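L-hydantoinase (Arthrobacter aurescens, PDB 1GKR) hydrolyses the ring of 5-substituted hydantoins as a zinc-dependent cyclic amidase, with an enantioselectivity that depends on the substrate. Local coordinates at residues A[132-136]-A[168-173]. Residues are numbered along the deposited sequence; the frame is centred on the assembly and turned at random.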
loop_
_atom_site.group_PDB
_atom_site.type_symbol
_atom_site.label_atom_id
_atom_site.label_comp_id
_atom_site.label_asym_id
_atom_site.label_seq_id
_atom_site.Cartn_x
_atom_site.Cartn_y
_atom_site.Cartn_z
ATOM N N LEU A 132 -18.426 1.370 -32.149
ATOM C CA LEU A 132 -17.175 2.100 -31.981
ATOM C C LEU A 132 -16.978 3.334 -32.874
ATOM O O LEU A 132 -16.632 4.410 -32.392
ATOM C CB LEU A 132 -16.001 1.136 -32.143
ATOM C CG LEU A 132 -14.691 1.597 -31.521
ATOM C CD1 LEU A 132 -14.925 2.061 -30.104
ATOM C CD2 LEU A 132 -13.718 0.442 -31.520
ATOM N N PRO A 133 -17.200 3.202 -34.186
ATOM C CA PRO A 133 -17.020 4.359 -35.074
ATOM C C PRO A 133 -18.010 5.504 -34.911
ATOM O O PRO A 133 -17.752 6.609 -35.383
ATOM C CB PRO A 133 -17.075 3.737 -36.465
ATOM C CG PRO A 133 -17.962 2.550 -36.264
ATOM C CD PRO A 133 -17.470 1.980 -34.961
ATOM N N GLU A 134 -19.137 5.252 -34.256
ATOM C CA GLU A 134 -20.124 6.311 -34.054
ATOM C C GLU A 134 -19.657 7.299 -32.985
ATOM O O GLU A 134 -20.069 8.464 -32.974
ATOM C CB GLU A 134 -21.473 5.725 -33.624
ATOM C CG GLU A 134 -22.195 4.952 -34.697
ATOM C CD GLU A 134 -22.432 5.771 -35.952
ATOM O OE1 GLU A 134 -23.046 6.864 -35.871
ATOM O OE2 GLU A 134 -22.003 5.312 -37.028
ATOM N N ILE A 135 -18.803 6.827 -32.081
ATOM C CA ILE A 135 -18.299 7.661 -31.000
ATOM C C ILE A 135 -17.617 8.923 -31.497
ATOM O O ILE A 135 -17.907 10.018 -31.021
ATOM C CB ILE A 135 -17.335 6.870 -30.111
ATOM C CG1 ILE A 135 -18.149 5.886 -29.266
ATOM C CG2 ILE A 135 -16.520 7.821 -29.234
ATOM C CD1 ILE A 135 -17.334 4.883 -28.528
ATOM N N ARG A 136 -16.712 8.769 -32.451
ATOM C CA ARG A 136 -16.009 9.905 -33.020
ATOM C C ARG A 136 -17.027 10.887 -33.599
ATOM O O ARG A 136 -16.890 12.102 -33.461
ATOM C CB ARG A 136 -15.090 9.408 -34.125
ATOM C CG ARG A 136 -13.657 9.812 -33.978
ATOM C CD ARG A 136 -13.495 11.281 -34.242
ATOM N NE ARG A 136 -12.134 11.696 -33.933
ATOM C CZ ARG A 136 -11.732 12.960 -33.858
ATOM N NH1 ARG A 136 -12.593 13.954 -34.075
ATOM N NH2 ARG A 136 -10.469 13.225 -33.544
ATOM N N GLU A 168 -11.527 -1.011 -25.947
ATOM C CA GLU A 168 -11.457 -0.298 -27.225
ATOM C C GLU A 168 -12.158 1.049 -27.114
ATOM O O GLU A 168 -11.737 2.036 -27.724
ATOM C CB GLU A 168 -12.091 -1.120 -28.346
ATOM C CG GLU A 168 -11.352 -2.407 -28.632
ATOM C CD GLU A 168 -11.847 -3.102 -29.882
ATOM O OE1 GLU A 168 -13.084 -3.299 -30.019
ATOM O OE2 GLU A 168 -10.985 -3.456 -30.721
ATOM N N ILE A 169 -13.233 1.084 -26.330
ATOM C CA ILE A 169 -13.977 2.315 -26.134
ATOM C C ILE A 169 -13.095 3.293 -25.373
ATOM O O ILE A 169 -13.048 4.468 -25.714
ATOM C CB ILE A 169 -15.275 2.048 -25.363
ATOM C CG1 ILE A 169 -16.206 1.209 -26.234
ATOM C CG2 ILE A 169 -15.933 3.364 -24.946
ATOM C CD1 ILE A 169 -17.517 0.825 -25.553
ATOM N N PHE A 170 -12.385 2.802 -24.356
ATOM C CA PHE A 170 -11.491 3.647 -23.567
ATOM C C PHE A 170 -10.455 4.287 -24.480
ATOM O O PHE A 170 -10.168 5.484 -24.361
ATOM C CB PHE A 170 -10.771 2.831 -22.502
ATOM C CG PHE A 170 -11.555 2.651 -21.221
ATOM C CD1 PHE A 170 -12.917 2.917 -21.168
ATOM C CD2 PHE A 170 -10.926 2.172 -20.080
ATOM C CE1 PHE A 170 -13.638 2.702 -19.991
ATOM C CE2 PHE A 170 -11.636 1.958 -18.907
ATOM C CZ PHE A 170 -12.997 2.224 -18.865
ATOM N N GLN A 171 -9.892 3.505 -25.396
ATOM C CA GLN A 171 -8.907 4.062 -26.314
ATOM C C GLN A 171 -9.516 5.126 -27.211
ATOM O O GLN A 171 -8.903 6.172 -27.413
ATOM C CB GLN A 171 -8.287 2.979 -27.171
ATOM C CG GLN A 171 -7.566 1.936 -26.375
ATOM C CD GLN A 171 -6.965 0.868 -27.255
ATOM O OE1 GLN A 171 -7.625 0.340 -28.162
ATOM N NE2 GLN A 171 -5.708 0.533 -26.993
ATOM N N GLU A 172 -10.705 4.889 -27.758
ATOM C CA GLU A 172 -11.300 5.921 -28.604
ATOM C C GLU A 172 -11.525 7.193 -27.794
ATOM O O GLU A 172 -11.170 8.281 -28.240
ATOM C CB GLU A 172 -12.631 5.473 -29.207
ATOM C CG GLU A 172 -12.541 4.950 -30.638
ATOM C CD GLU A 172 -11.961 5.963 -31.624
ATOM O OE1 GLU A 172 -12.498 7.087 -31.735
ATOM O OE2 GLU A 172 -10.965 5.624 -32.298
ATOM N N ILE A 173 -12.110 7.050 -26.604
ATOM C CA ILE A 173 -12.382 8.189 -25.734
ATOM C C ILE A 173 -11.121 8.993 -25.442
ATOM O O ILE A 173 -11.152 10.228 -25.430
ATOM C CB ILE A 173 -12.990 7.746 -24.385
ATOM C CG1 ILE A 173 -14.358 7.106 -24.611
ATOM C CG2 ILE A 173 -13.130 8.939 -23.470
ATOM C CD1 ILE A 173 -15.352 8.022 -25.302
#
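Two neighbouring helices on the outside of the TIM barrel characteristic of amidohydrolases pack nearly parallel here, with L132 and I135 of segment 132-136 facing E168, I169, E172 and I173 of segment 168-173. The short segment axes approach to 10.1 Å at a crossing angle of -17°. L132 spreads its two methyls over the opposing helix: CD2 lies against CB of E168 at 3.9 Å, while CD1 meets CG of E172 at 3.8 Å. Its chi1 of -159° places CG roughly opposite the backbone N, swinging the branched end toward segment 168-173, where CD1 also comes near the backbone. Here the glutamates contribute mainly the aliphatic parts of their chains.

Deeper in the interface, I135 uses both of its branches. The CD1 end of the longer branch reaches CG2 of I169 (4.1 Å), and the CG2 methyl meets CD1 of I173 at the same distance; at both places the side chains run at about right angles. The outer edge is more polar. E172 bends at chi2 (-58°), bringing OE1 to 3.7 Å from CG of R136, but the charged groups do not pair: R136 NE remains 5.1 Å from E172 OE1, and the guanidinium instead forms a salt bridge with D140 one turn further along its own helix.

Helix 163-176 lies beside helix 132-140 on the outside of the barrel; I169 and I173, which meet I135, also touch I180 of strand 179-182, the strand leading toward the zinc ligand H183. F170 packs against helix 214-231, and E168 rests on A192 of a second subunit.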